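GH127 beta-L-arabinofuranoside (Geobacillus stearothermophilus, PDB 4QK0) probably hydrolyses beta-L-arabinofuranosides, releasing L-arabinose from their non-reducing ends, as a retaining enzyme of glycoside hydrolase family 127. Local coordinates at residues Met272-Ala277 against Thr344-Glu349; Tyr463-Thr468 against Ile557-Glu562; Val455-Glu460 against Phe481-Arg486; Asp172-Val177 against Leu211-Tyr216. All coordinates share one frame; numbering follows the deposited sequence.

Interaction 1 of 4, residues Met272-Ala277 against Thr344-Glu349; sequences MYTAMA and TRRMLE
R346 and A277 carry most of this buried contact between helices 266-283 and 334-350, and T274 adds the rest of the main patch. The two short helical segments run nearly parallel, 18° apart, with axes 8.5 Å from each other at closest approach. So close a spacing fits the small residue at the centre: the CB of A277 meets the CB of R346 at 3.7 Å. The same methyl also touches the selenium of selenomethionine M347, SE, at 3.9 Å. One turn earlier, T274 turns its methyl rather than its hydroxyl to the neighbouring helix, CG2 lying 3.8 Å from R346 CG; its OG1 bonds back to L270 O. R346 sets its CG anti to its carbonyl carbon (chi1 -66°), against T274 O, and the bend at the next torsion then turns the rest of the chain along, while the guanidinium group ends beside E349, to whose OE1 syn lone pair NH1 donates at 2.9 Å. The carboxylate oxygen stands 20° out of the guanidinium plane, and NH1 also pairs with E203 of helix 194-205. A water gives a hydrogen to each helix, at 3.0 Å from A277 O and 2.6 Å from R346 O. An alanine in place of R346 would probably leave E349 and E203 without their positive mate and open a gap beside the T274 methyl. Close parallel helices of this kind are consistent with the (alpha/alpha)6 barrel of the 6-hairpin clan. The chemistry implies a division of labour: R346 packs through its aliphatic stem, and its charge is answered by two carboxylates, a balance that suits a buried arginine.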
loop_
_atom_site.group_PDB
_atom_site.type_symbol
_atom_site.label_atom_id
_atom_site.label_comp_id
_atom_site.label_asym_id
_atom_site.label_seq_id
_atom_site.Cartn_x
_atom_site.Cartn_y
_atom_site.Cartn_z
HETATM N N MSE A 272 3.828 16.993 20.780
HETATM C CA MSE A 272 2.741 17.755 21.346
HETATM C C MSE A 272 2.256 17.080 22.596
HETATM O O MSE A 272 2.092 17.731 23.629
HETATM C CB MSE A 272 1.576 17.946 20.406
HETATM C CG MSE A 272 0.519 18.926 20.950
HETATM SE SE MSE A 272 -0.964 19.113 19.692
HETATM C CE MSE A 272 -1.610 17.285 19.960
ATOM N N TYR A 273 2.070 15.777 22.551
ATOM C CA TYR A 273 1.595 15.083 23.723
ATOM C C TYR A 273 2.576 15.184 24.836
ATOM O O TYR A 273 2.204 15.170 26.022
ATOM C CB TYR A 273 1.282 13.616 23.453
ATOM C CG TYR A 273 0.339 13.350 22.254
ATOM C CD1 TYR A 273 -0.588 14.274 21.826
ATOM C CD2 TYR A 273 0.417 12.141 21.570
ATOM C CE1 TYR A 273 -1.435 14.005 20.760
ATOM C CE2 TYR A 273 -0.433 11.868 20.503
ATOM C CZ TYR A 273 -1.340 12.803 20.094
ATOM O OH TYR A 273 -2.152 12.492 19.034
ATOM N N THR A 274 3.846 15.162 24.494
ATOM C CA THR A 274 4.870 15.180 25.512
ATOM C C THR A 274 4.760 16.555 26.295
ATOM O O THR A 274 4.791 16.575 27.501
ATOM C CB THR A 274 6.228 15.039 24.873
ATOM O OG1 THR A 274 6.393 13.720 24.323
ATOM C CG2 THR A 274 7.363 15.308 25.875
ATOM N N ALA A 275 4.556 17.644 25.570
ATOM C CA ALA A 275 4.334 18.940 26.157
ATOM C C ALA A 275 3.030 18.968 27.010
ATOM O O ALA A 275 3.025 19.453 28.135
ATOM C CB ALA A 275 4.316 20.023 25.118
HETATM N N MSE A 276 1.966 18.407 26.474
HETATM C CA MSE A 276 0.710 18.383 27.185
HETATM C C MSE A 276 0.841 17.681 28.507
HETATM O O MSE A 276 0.298 18.155 29.496
HETATM C CB MSE A 276 -0.378 17.707 26.371
HETATM C CG MSE A 276 -0.726 18.555 25.148
HETATM SE SE MSE A 276 -1.866 17.458 23.965
HETATM C CE MSE A 276 -3.335 16.840 25.094
ATOM N N ALA A 277 1.560 16.564 28.544
ATOM C CA ALA A 277 1.720 15.797 29.773
ATOM C C ALA A 277 2.564 16.527 30.821
ATOM O O ALA A 277 2.245 16.498 32.006
ATOM C CB ALA A 277 2.332 14.460 29.483
ATOM N N THR A 344 6.615 8.996 27.241
ATOM C CA THR A 344 6.423 8.106 28.367
ATOM C C THR A 344 7.039 8.688 29.640
ATOM O O THR A 344 6.525 8.523 30.737
ATOM C CB THR A 344 7.031 6.705 28.139
ATOM O OG1 THR A 344 8.437 6.823 27.860
ATOM C CG2 THR A 344 6.353 6.011 26.954
ATOM N N ARG A 345 8.171 9.324 29.501
ATOM C CA ARG A 345 8.818 9.894 30.642
ATOM C C ARG A 345 7.944 10.967 31.312
ATOM O O ARG A 345 7.908 11.020 32.501
ATOM C CB ARG A 345 10.175 10.455 30.256
ATOM C CG ARG A 345 11.096 10.667 31.450
ATOM C CD ARG A 345 12.319 11.396 30.964
ATOM N NE ARG A 345 13.126 11.951 32.028
ATOM C CZ ARG A 345 14.196 12.707 31.816
ATOM N NH1 ARG A 345 14.599 12.992 30.577
ATOM N NH2 ARG A 345 14.874 13.180 32.846
ATOM N N ARG A 346 7.292 11.834 30.542
ATOM C CA ARG A 346 6.385 12.806 31.103
ATOM C C ARG A 346 5.132 12.160 31.654
ATOM O O ARG A 346 4.542 12.669 32.625
ATOM C CB ARG A 346 5.983 13.855 30.080
ATOM C CG ARG A 346 7.134 14.734 29.640
ATOM C CD ARG A 346 7.717 15.523 30.796
ATOM N NE ARG A 346 8.542 16.643 30.368
ATOM C CZ ARG A 346 9.131 17.510 31.193
ATOM N NH1 ARG A 346 8.978 17.385 32.500
ATOM N NH2 ARG A 346 9.907 18.501 30.714
HETATM N N MSE A 347 4.667 11.080 31.017
HETATM C CA MSE A 347 3.460 10.410 31.543
HETATM C C MSE A 347 3.804 9.879 32.910
HETATM O O MSE A 347 2.987 9.910 33.799
HETATM C CB MSE A 347 2.937 9.273 30.697
HETATM C CG MSE A 347 2.376 9.695 29.335
HETATM SE SE MSE A 347 0.842 10.889 29.466
HETATM C CE MSE A 347 -0.523 9.657 30.159
ATOM N N LEU A 348 4.988 9.345 33.080
ATOM C CA LEU A 348 5.411 8.838 34.369
ATOM C C LEU A 348 5.422 9.924 35.452
ATOM O O LEU A 348 5.155 9.642 36.585
ATOM C CB LEU A 348 6.800 8.237 34.280
ATOM C CG LEU A 348 6.778 6.842 33.666
ATOM C CD1 LEU A 348 8.195 6.378 33.366
ATOM C CD2 LEU A 348 6.054 5.869 34.582
ATOM N N GLU A 349 5.747 11.156 35.085
ATOM C CA GLU A 349 5.726 12.272 36.037
ATOM C C GLU A 349 4.303 12.689 36.344
ATOM O O GLU A 349 4.020 13.243 37.379
ATOM C CB GLU A 349 6.561 13.433 35.501
ATOM C CG GLU A 349 8.057 13.059 35.483
ATOM C CD GLU A 349 8.948 14.027 34.684
ATOM O OE1 GLU A 349 8.427 15.076 34.219
ATOM O OE2 GLU A 349 10.155 13.721 34.497
HETATM O O HOH W 1 4.465 15.108 33.488
#

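Interaction 2 of 4, residues Tyr463-Thr468 against Ile557-Glu562; sequences YPWDGT and IVYCLE
The terminal methyl of I557 sits between two neighbours in the loop 463-468. Its CD1 is 3.7 Å from CG of P464. The same atom approaches the six-membered end of the W465 indole, 3.7 Å from W465 CZ3 and obliquely to the ring. I557 reaches this place because its chain is extended at the second torsion (chi2 176°), carrying CD1 well out from the strand. A second strand residue, Y559, brings its hydroxyl to the indole edge, near the ring plane, with Y559 OH 3.9 Å from W465 CZ3; that hydroxyl is bonded to V594 O, which fixes where the phenol ends. No hydrogen bond joins the two segments, so the meeting is one of shape.

Behind this first shell, the loop holds its own form. P464 follows a cis peptide bond, and its CG lies 4.2 Å above the W465 ring plane, over the ring centre, so that proline and indole present one joint surface to I557. The carbonyl of W465 accepts from R554, in the strand next to 557-562. Farther along, T468 N donates to D466 OD2 at 3.1 Å, with the N-H pointing at it from above the carboxylate plane, which makes an Asx turn leading into strand 468-475. Such a turn-bearing loop between two antiparallel strands, pressed by its apolar residues on a strand of a second sheet, joins the middle and C-terminal beta domains of the GH127 family.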
loop_
_atom_site.group_PDB
_atom_site.type_symbol
_atom_site.label_atom_id
_atom_site.label_comp_id
_atom_site.label_asym_id
_atom_site.label_seq_id
_atom_site.Cartn_x
_atom_site.Cartn_y
_atom_site.Cartn_z
ATOM N N TYR A 463 20.090 -8.355 32.168
ATOM C CA TYR A 463 18.960 -7.860 31.417
ATOM C C TYR A 463 19.505 -7.079 30.236
ATOM O O TYR A 463 20.472 -6.320 30.382
ATOM C CB TYR A 463 18.166 -6.973 32.312
ATOM C CG TYR A 463 16.681 -6.724 32.010
ATOM C CD1 TYR A 463 16.280 -5.722 31.145
ATOM C CD2 TYR A 463 15.701 -7.359 32.765
ATOM C CE1 TYR A 463 14.948 -5.447 30.971
ATOM C CE2 TYR A 463 14.374 -7.060 32.602
ATOM C CZ TYR A 463 14.001 -6.118 31.717
ATOM O OH TYR A 463 12.655 -5.852 31.554
ATOM N N PRO A 464 18.889 -7.250 29.041
ATOM C CA PRO A 464 17.628 -7.930 28.802
ATOM C C PRO A 464 17.699 -9.401 28.535
ATOM O O PRO A 464 16.651 -10.019 28.286
ATOM C CB PRO A 464 17.108 -7.218 27.564
ATOM C CG PRO A 464 18.332 -6.906 26.810
ATOM C CD PRO A 464 19.365 -6.560 27.847
ATOM N N TRP A 465 18.889 -9.994 28.606
ATOM C CA TRP A 465 19.054 -11.437 28.256
ATOM C C TRP A 465 18.611 -12.354 29.357
ATOM O O TRP A 465 18.370 -13.541 29.116
ATOM C CB TRP A 465 20.494 -11.755 27.835
ATOM C CG TRP A 465 20.954 -10.801 26.823
ATOM C CD1 TRP A 465 22.017 -9.990 26.900
ATOM C CD2 TRP A 465 20.336 -10.548 25.567
ATOM N NE1 TRP A 465 22.089 -9.207 25.790
ATOM C CE2 TRP A 465 21.076 -9.542 24.943
ATOM C CE3 TRP A 465 19.226 -11.082 24.913
ATOM C CZ2 TRP A 465 20.767 -9.048 23.686
ATOM C CZ3 TRP A 465 18.883 -10.569 23.645
ATOM C CH2 TRP A 465 19.652 -9.559 23.060
ATOM N N ASP A 466 18.493 -11.811 30.566
ATOM C CA ASP A 466 18.130 -12.603 31.730
ATOM C C ASP A 466 17.343 -11.727 32.714
ATOM O O ASP A 466 17.586 -10.506 32.799
ATOM C CB ASP A 466 19.438 -13.144 32.346
ATOM C CG ASP A 466 19.233 -13.762 33.678
ATOM O OD1 ASP A 466 18.741 -14.899 33.721
ATOM O OD2 ASP A 466 19.536 -13.080 34.681
ATOM N N GLY A 467 16.437 -12.343 33.460
ATOM C CA GLY A 467 15.540 -11.596 34.319
ATOM C C GLY A 467 15.920 -11.444 35.793
ATOM O O GLY A 467 15.107 -10.975 36.605
ATOM N N THR A 468 17.143 -11.832 36.144
ATOM C CA THR A 468 17.638 -11.718 37.518
ATOM C C THR A 468 18.341 -10.372 37.693
ATOM O O THR A 468 19.245 -9.987 36.922
ATOM C CB THR A 468 18.572 -12.878 37.878
ATOM O OG1 THR A 468 17.797 -14.102 37.933
ATOM C CG2 THR A 468 19.206 -12.653 39.248
ATOM N N ILE A 557 12.067 -8.058 24.590
ATOM C CA ILE A 557 12.568 -8.075 23.242
ATOM C C ILE A 557 11.670 -8.872 22.291
ATOM O O ILE A 557 11.374 -10.041 22.529
ATOM C CB ILE A 557 14.014 -8.578 23.174
ATOM C CG1 ILE A 557 14.896 -7.458 23.754
ATOM C CG2 ILE A 557 14.396 -8.838 21.722
ATOM C CD1 ILE A 557 16.341 -7.846 23.852
ATOM N N VAL A 558 11.219 -8.160 21.269
ATOM C CA VAL A 558 10.465 -8.724 20.207
ATOM C C VAL A 558 11.462 -9.309 19.192
ATOM O O VAL A 558 12.443 -8.653 18.796
ATOM C CB VAL A 558 9.576 -7.675 19.527
ATOM C CG1 VAL A 558 8.804 -8.294 18.398
ATOM C CG2 VAL A 558 8.572 -7.094 20.518
ATOM N N TYR A 559 11.115 -10.498 18.734
ATOM C CA TYR A 559 11.944 -11.264 17.816
ATOM C C TYR A 559 11.428 -11.176 16.358
ATOM O O TYR A 559 10.315 -10.777 16.121
ATOM C CB TYR A 559 11.984 -12.721 18.328
ATOM C CG TYR A 559 13.045 -12.843 19.372
ATOM C CD1 TYR A 559 12.886 -12.296 20.631
ATOM C CD2 TYR A 559 14.263 -13.424 19.052
ATOM C CE1 TYR A 559 13.923 -12.314 21.575
ATOM C CE2 TYR A 559 15.263 -13.524 19.982
ATOM C CZ TYR A 559 15.111 -12.933 21.240
ATOM O OH TYR A 559 16.158 -12.981 22.126
ATOM N N CYS A 560 12.282 -11.552 15.411
ATOM C CA CYS A 560 11.932 -11.600 13.983
ATOM C C CYS A 560 12.650 -12.747 13.321
ATOM O O CYS A 560 13.607 -13.327 13.916
ATOM C CB CYS A 560 12.275 -10.331 13.302
ATOM S SG CYS A 560 14.012 -10.035 13.018
ATOM N N LEU A 561 12.151 -13.146 12.143
ATOM C CA LEU A 561 12.845 -14.164 11.324
ATOM C C LEU A 561 13.440 -13.486 10.134
ATOM O O LEU A 561 12.807 -12.605 9.529
ATOM C CB LEU A 561 11.923 -15.240 10.831
ATOM C CG LEU A 561 10.994 -15.943 11.781
ATOM C CD1 LEU A 561 10.325 -17.152 11.117
ATOM C CD2 LEU A 561 11.741 -16.414 12.964
ATOM N N GLU A 562 14.703 -13.809 9.848
ATOM C CA GLU A 562 15.412 -13.296 8.663
ATOM C C GLU A 562 15.761 -14.415 7.635
ATOM O O GLU A 562 15.995 -15.581 7.992
ATOM C CB GLU A 562 16.705 -12.607 9.070
ATOM C CG GLU A 562 16.550 -11.257 9.792
ATOM C CD GLU A 562 17.840 -10.434 9.721
ATOM O OE1 GLU A 562 18.750 -10.783 10.450
ATOM O OE2 GLU A 562 17.958 -9.502 8.900
#

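Interaction 3 of 4, residues Val455-Glu460 against Phe481-Arg486; sequences VKIMQE and FTLGLR
Two residues along the strand from I457, which meets L483 across this contact, NE2 of Q459 is gripped by two acceptors, Y429 OH and L440 O, while its OE1 takes the backbone N of V442. The amide is thus satisfied by neighbours outside the two segments, and nothing polar joins the segments themselves. What crosses between them is apolar. V455 reaches F481 with one branch, CG1, which stands 4.0 Å from CZ at the far end of the ring and approaches it obliquely. Next along, I457 and L483 slide past one another in opposite directions, their CD1 atoms 4.0 Å apart.

Backbone spacing tells how these strands are related. The CA atoms of V455 and F481 lie 10.4 Å apart, and those of I457 and L483 10.3 Å, too far for sheet pairing yet right for two layers facing each other through their side chains. The step of two residues on both strands keeps the pairs in register. F481 has its ring set between the backbone N and the carbonyl carbon (chi1 56°), which lifts it toward V455; W520 stacks on it, and V473 and I450 of the other layer also touch it. The strand 453-461 belongs to a seven-stranded antiparallel sheet and 479-486 to a different, mixed sheet, so the contact is typical of the hydrophobic interior of a beta-sandwich, here that of the GH127 middle domain.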
loop_
_atom_site.group_PDB
_atom_site.type_symbol
_atom_site.label_atom_id
_atom_site.label_comp_id
_atom_site.label_asym_id
_atom_site.label_seq_id
_atom_site.Cartn_x
_atom_site.Cartn_y
_atom_site.Cartn_z
ATOM N N VAL A 455 22.181 8.436 49.375
ATOM C CA VAL A 455 21.942 6.998 49.164
ATOM C C VAL A 455 22.519 6.526 47.845
ATOM O O VAL A 455 22.286 7.135 46.803
ATOM C CB VAL A 455 20.442 6.643 49.157
ATOM C CG1 VAL A 455 20.247 5.140 49.040
ATOM C CG2 VAL A 455 19.779 7.157 50.411
ATOM N N LYS A 456 23.252 5.431 47.916
ATOM C CA LYS A 456 23.866 4.836 46.777
ATOM C C LYS A 456 23.102 3.540 46.437
ATOM O O LYS A 456 22.889 2.662 47.281
ATOM C CB LYS A 456 25.330 4.563 47.078
ATOM C CG LYS A 456 26.224 4.577 45.863
ATOM C CD LYS A 456 26.369 3.181 45.292
ATOM C CE LYS A 456 27.231 3.153 44.029
ATOM N NZ LYS A 456 28.669 2.848 44.293
ATOM N N ILE A 457 22.707 3.427 45.175
ATOM C CA ILE A 457 22.028 2.222 44.680
ATOM C C ILE A 457 22.727 1.642 43.460
ATOM O O ILE A 457 23.093 2.370 42.557
ATOM C CB ILE A 457 20.569 2.531 44.416
ATOM C CG1 ILE A 457 19.904 2.675 45.766
ATOM C CG2 ILE A 457 19.908 1.387 43.642
ATOM C CD1 ILE A 457 18.568 3.316 45.732
HETATM N N MSE A 458 22.986 0.347 43.499
HETATM C CA MSE A 458 23.700 -0.363 42.448
HETATM C C MSE A 458 22.752 -1.399 41.892
HETATM O O MSE A 458 22.095 -2.108 42.670
HETATM C CB MSE A 458 24.855 -1.102 43.095
HETATM C CG MSE A 458 26.212 -0.905 42.453
HETATM SE SE MSE A 458 27.636 -1.391 43.679
HETATM C CE MSE A 458 27.083 -0.396 45.298
ATOM N N GLN A 459 22.673 -1.493 40.558
ATOM C CA GLN A 459 21.971 -2.607 39.860
ATOM C C GLN A 459 22.970 -3.483 39.152
ATOM O O GLN A 459 23.725 -2.971 38.330
ATOM C CB GLN A 459 21.106 -2.085 38.737
ATOM C CG GLN A 459 19.695 -1.803 39.057
ATOM C CD GLN A 459 18.845 -1.633 37.823
ATOM O OE1 GLN A 459 18.519 -2.605 37.139
ATOM N NE2 GLN A 459 18.484 -0.414 37.541
ATOM N N GLU A 460 22.932 -4.785 39.395
ATOM C CA GLU A 460 23.726 -5.747 38.615
ATOM C C GLU A 460 22.752 -6.712 37.956
ATOM O O GLU A 460 21.909 -7.291 38.624
ATOM C CB GLU A 460 24.702 -6.537 39.495
ATOM C CG GLU A 460 25.669 -5.639 40.275
ATOM C CD GLU A 460 26.611 -6.415 41.209
ATOM O OE1 GLU A 460 26.164 -6.967 42.247
ATOM O OE2 GLU A 460 27.815 -6.458 40.897
ATOM N N PHE A 481 12.788 4.659 53.805
ATOM C CA PHE A 481 12.266 5.248 52.595
ATOM C C PHE A 481 11.721 4.146 51.671
ATOM O O PHE A 481 11.893 2.924 51.923
ATOM C CB PHE A 481 13.326 6.110 51.889
ATOM C CG PHE A 481 14.603 5.375 51.574
ATOM C CD1 PHE A 481 14.750 4.638 50.428
ATOM C CD2 PHE A 481 15.663 5.406 52.472
ATOM C CE1 PHE A 481 15.924 3.925 50.186
ATOM C CE2 PHE A 481 16.849 4.697 52.243
ATOM C CZ PHE A 481 16.971 3.954 51.091
ATOM N N THR A 482 11.058 4.597 50.612
ATOM C CA THR A 482 10.376 3.714 49.675
ATOM C C THR A 482 11.155 3.559 48.379
ATOM O O THR A 482 11.672 4.526 47.810
ATOM C CB THR A 482 8.998 4.224 49.388
ATOM O OG1 THR A 482 8.313 4.342 50.625
ATOM C CG2 THR A 482 8.277 3.266 48.480
ATOM N N LEU A 483 11.350 2.315 48.007
ATOM C CA LEU A 483 11.912 1.943 46.712
ATOM C C LEU A 483 10.772 1.441 45.858
ATOM O O LEU A 483 10.052 0.511 46.275
ATOM C CB LEU A 483 12.878 0.792 46.883
ATOM C CG LEU A 483 14.130 0.899 46.087
ATOM C CD1 LEU A 483 14.930 2.064 46.689
ATOM C CD2 LEU A 483 14.889 -0.413 46.153
ATOM N N GLY A 484 10.556 2.093 44.716
ATOM C CA GLY A 484 9.465 1.681 43.788
ATOM C C GLY A 484 10.031 0.897 42.614
ATOM O O GLY A 484 10.818 1.427 41.872
ATOM N N LEU A 485 9.700 -0.371 42.511
ATOM C CA LEU A 485 10.255 -1.239 41.467
ATOM C C LEU A 485 9.212 -1.654 40.410
ATOM O O LEU A 485 8.233 -2.262 40.766
ATOM C CB LEU A 485 10.841 -2.484 42.104
ATOM C CG LEU A 485 11.800 -2.189 43.267
ATOM C CD1 LEU A 485 12.258 -3.481 43.892
ATOM C CD2 LEU A 485 12.997 -1.412 42.832
ATOM N N ARG A 486 9.425 -1.302 39.139
ATOM C CA ARG A 486 8.477 -1.690 38.098
ATOM C C ARG A 486 8.439 -3.191 37.939
ATOM O O ARG A 486 9.459 -3.867 37.856
ATOM C CB ARG A 486 8.817 -1.094 36.746
ATOM C CG ARG A 486 7.891 -1.636 35.629
ATOM C CD ARG A 486 8.084 -0.912 34.332
ATOM N NE ARG A 486 9.432 -1.126 33.835
ATOM C CZ ARG A 486 9.799 -2.001 32.896
ATOM N NH1 ARG A 486 8.917 -2.792 32.265
ATOM N NH2 ARG A 486 11.064 -2.064 32.592
#

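Interaction 4 of 4, residues Asp172-Val177 against Leu211-Tyr216; sequences DYIGTV and LKLSQY
Apolar packing carries the contact, and L213 does most of it. One of its methyls, CD2, lies 3.8 Å from CA of G175 and covers the bare backbone of helix 162-177 there. The same CD2 meets CG2 of I174 at 3.9 Å, the two side chains crossing at about a right angle. L213 gets there with its CG opposite the backbone N (chi1 -177°), so that its branch extends from helix 208-220 straight to the glycine. The CA atoms of G175 and L213 are 6.4 Å apart, and L213 CD2 lies directly on the glycine backbone. I174 keeps CG2 for L213, while its side chain also touches L141 and A144 of helix 140-158, and L213 touches L198 of helix 194-205.

This is helix-on-helix packing inside the GH127 catalytic domain, consistent with the (alpha/alpha)6 barrel of the 6-hairpin clan.

Hydrogen bonds belong to the helix ends and to outside partners, not to the leucine-glycine meeting. T176 OG1 donates to Y173 O at 2.7 Å, lying in the carbonyl plane on a lone pair. That oxygen also accepts from V177 N at 3.1 Å, so two donors hold it in the last turn of helix 162-177. Between the two helices, D172 OD1 is hydrogen-bonded to the hydroxyl of Y210, the residue just before L211. The V177 backbone is bonded to that of I185, outside both helices.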
loop_
_atom_site.group_PDB
_atom_site.type_symbol
_atom_site.label_atom_id
_atom_site.label_comp_id
_atom_site.label_asym_id
_atom_site.label_seq_id
_atom_site.Cartn_x
_atom_site.Cartn_y
_atom_site.Cartn_z
ATOM N N ASP A 172 12.791 34.737 25.352
ATOM C CA ASP A 172 12.131 36.002 25.753
ATOM C C ASP A 172 11.593 36.726 24.549
ATOM O O ASP A 172 10.451 37.221 24.585
ATOM C CB ASP A 172 13.102 36.952 26.513
ATOM C CG ASP A 172 13.627 36.348 27.817
ATOM O OD1 ASP A 172 12.992 35.435 28.391
ATOM O OD2 ASP A 172 14.732 36.771 28.229
ATOM N N TYR A 173 12.396 36.822 23.484
ATOM C CA TYR A 173 11.917 37.492 22.266
ATOM C C TYR A 173 10.671 36.780 21.750
ATOM O O TYR A 173 9.632 37.422 21.439
ATOM C CB TYR A 173 13.016 37.547 21.197
ATOM C CG TYR A 173 12.518 38.067 19.879
ATOM C CD1 TYR A 173 11.879 39.282 19.780
ATOM C CD2 TYR A 173 12.627 37.277 18.708
ATOM C CE1 TYR A 173 11.363 39.716 18.567
ATOM C CE2 TYR A 173 12.110 37.695 17.488
ATOM C CZ TYR A 173 11.476 38.877 17.410
ATOM O OH TYR A 173 10.982 39.283 16.186
ATOM N N ILE A 174 10.723 35.446 21.705
ATOM C CA ILE A 174 9.562 34.680 21.218
ATOM C C ILE A 174 8.286 35.014 22.040
ATOM O O ILE A 174 7.197 35.135 21.520
ATOM C CB ILE A 174 9.872 33.176 21.275
ATOM C CG1 ILE A 174 10.880 32.816 20.166
ATOM C CG2 ILE A 174 8.586 32.330 21.171
ATOM C CD1 ILE A 174 11.470 31.455 20.358
ATOM N N GLY A 175 8.483 35.162 23.338
ATOM C CA GLY A 175 7.423 35.562 24.280
ATOM C C GLY A 175 6.822 36.914 23.990
ATOM O O GLY A 175 5.657 37.113 24.213
ATOM N N THR A 176 7.618 37.849 23.450
ATOM C CA THR A 176 7.050 39.127 23.063
ATOM C C THR A 176 6.260 39.000 21.793
ATOM O O THR A 176 5.292 39.728 21.595
ATOM C CB THR A 176 8.099 40.255 22.896
ATOM O OG1 THR A 176 8.985 39.978 21.799
ATOM C CG2 THR A 176 8.943 40.447 24.204
ATOM N N VAL A 177 6.688 38.117 20.912
ATOM C CA VAL A 177 6.087 38.047 19.582
ATOM C C VAL A 177 4.778 37.264 19.591
ATOM O O VAL A 177 3.810 37.673 18.942
ATOM C CB VAL A 177 7.022 37.370 18.605
ATOM C CG1 VAL A 177 6.308 37.084 17.302
ATOM C CG2 VAL A 177 8.216 38.258 18.356
ATOM N N LEU A 211 7.087 28.707 31.222
ATOM C CA LEU A 211 5.984 27.790 31.529
ATOM C C LEU A 211 4.672 28.296 30.987
ATOM O O LEU A 211 3.952 27.573 30.290
ATOM C CB LEU A 211 5.896 27.572 33.016
ATOM C CG LEU A 211 4.716 26.746 33.470
ATOM C CD1 LEU A 211 4.907 25.316 33.029
ATOM C CD2 LEU A 211 4.624 26.813 34.985
ATOM N N LYS A 212 4.423 29.581 31.159
ATOM C CA LYS A 212 3.211 30.171 30.600
ATOM C C LYS A 212 3.174 30.269 29.058
ATOM O O LYS A 212 2.130 30.203 28.434
ATOM C CB LYS A 212 3.026 31.543 31.197
ATOM C CG LYS A 212 2.627 31.471 32.665
ATOM C CD LYS A 212 1.704 32.631 33.013
ATOM C CE LYS A 212 2.451 33.838 33.543
ATOM N NZ LYS A 212 2.415 33.819 35.038
ATOM N N LEU A 213 4.330 30.503 28.465
ATOM C CA LEU A 213 4.423 30.571 27.033
ATOM C C LEU A 213 4.138 29.150 26.426
ATOM O O LEU A 213 3.349 29.018 25.523
ATOM C CB LEU A 213 5.831 31.085 26.659
ATOM C CG LEU A 213 6.057 31.282 25.181
ATOM C CD1 LEU A 213 5.039 32.263 24.654
ATOM C CD2 LEU A 213 7.462 31.774 24.910
ATOM N N SER A 214 4.740 28.124 26.997
ATOM C CA SER A 214 4.427 26.730 26.648
ATOM C C SER A 214 2.943 26.478 26.723
ATOM O O SER A 214 2.317 26.049 25.745
ATOM C CB SER A 214 5.169 25.763 27.573
ATOM O OG SER A 214 4.931 24.397 27.226
ATOM N N GLN A 215 2.330 26.844 27.849
ATOM C CA GLN A 215 0.866 26.725 27.997
ATOM C C GLN A 215 0.098 27.493 26.951
ATOM O O GLN A 215 -0.926 27.001 26.429
ATOM C CB GLN A 215 0.406 27.200 29.397
ATOM C CG GLN A 215 -1.046 26.836 29.712
ATOM C CD GLN A 215 -1.205 25.340 29.986
ATOM O OE1 GLN A 215 -0.561 24.812 30.896
ATOM N NE2 GLN A 215 -2.038 24.639 29.196
ATOM N N TYR A 216 0.555 28.709 26.642
ATOM C CA TYR A 216 -0.110 29.494 25.632
ATOM C C TYR A 216 -0.115 28.735 24.273
ATOM O O TYR A 216 -1.117 28.677 23.579
ATOM C CB TYR A 216 0.522 30.913 25.423
ATOM C CG TYR A 216 0.223 31.377 24.031
ATOM C CD1 TYR A 216 -1.023 31.840 23.686
ATOM C CD2 TYR A 216 1.158 31.202 23.010
ATOM C CE1 TYR A 216 -1.303 32.195 22.370
ATOM C CE2 TYR A 216 0.887 31.561 21.710
ATOM C CZ TYR A 216 -0.321 32.017 21.386
ATOM O OH TYR A 216 -0.575 32.330 20.057
#

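In the fold
Along the chain interaction 4 comes first, then interaction 1, both inside the catalytic helical domain, with centres 19 Å apart and nearest atoms about 5 Å apart. Helix 266-283, which holds one side of interaction 1, also touches residues of helix 208-220 in interaction 4, and helix 194-205 touches both contacts. Interactions 2 and 3 follow in the beta domains and alternate along the chain: 455-460, 463-468, 481-486, 557-562. They lie 24 Å apart between centres yet touch, Y463 OH being 4.2 Å from R486 NH2. Interactions 2 and 4 stand 45 Å apart between centres, on opposite sides of the chain's centre. The four contacts together sample the helical barrel, the middle sandwich and its join to the C-terminal domain.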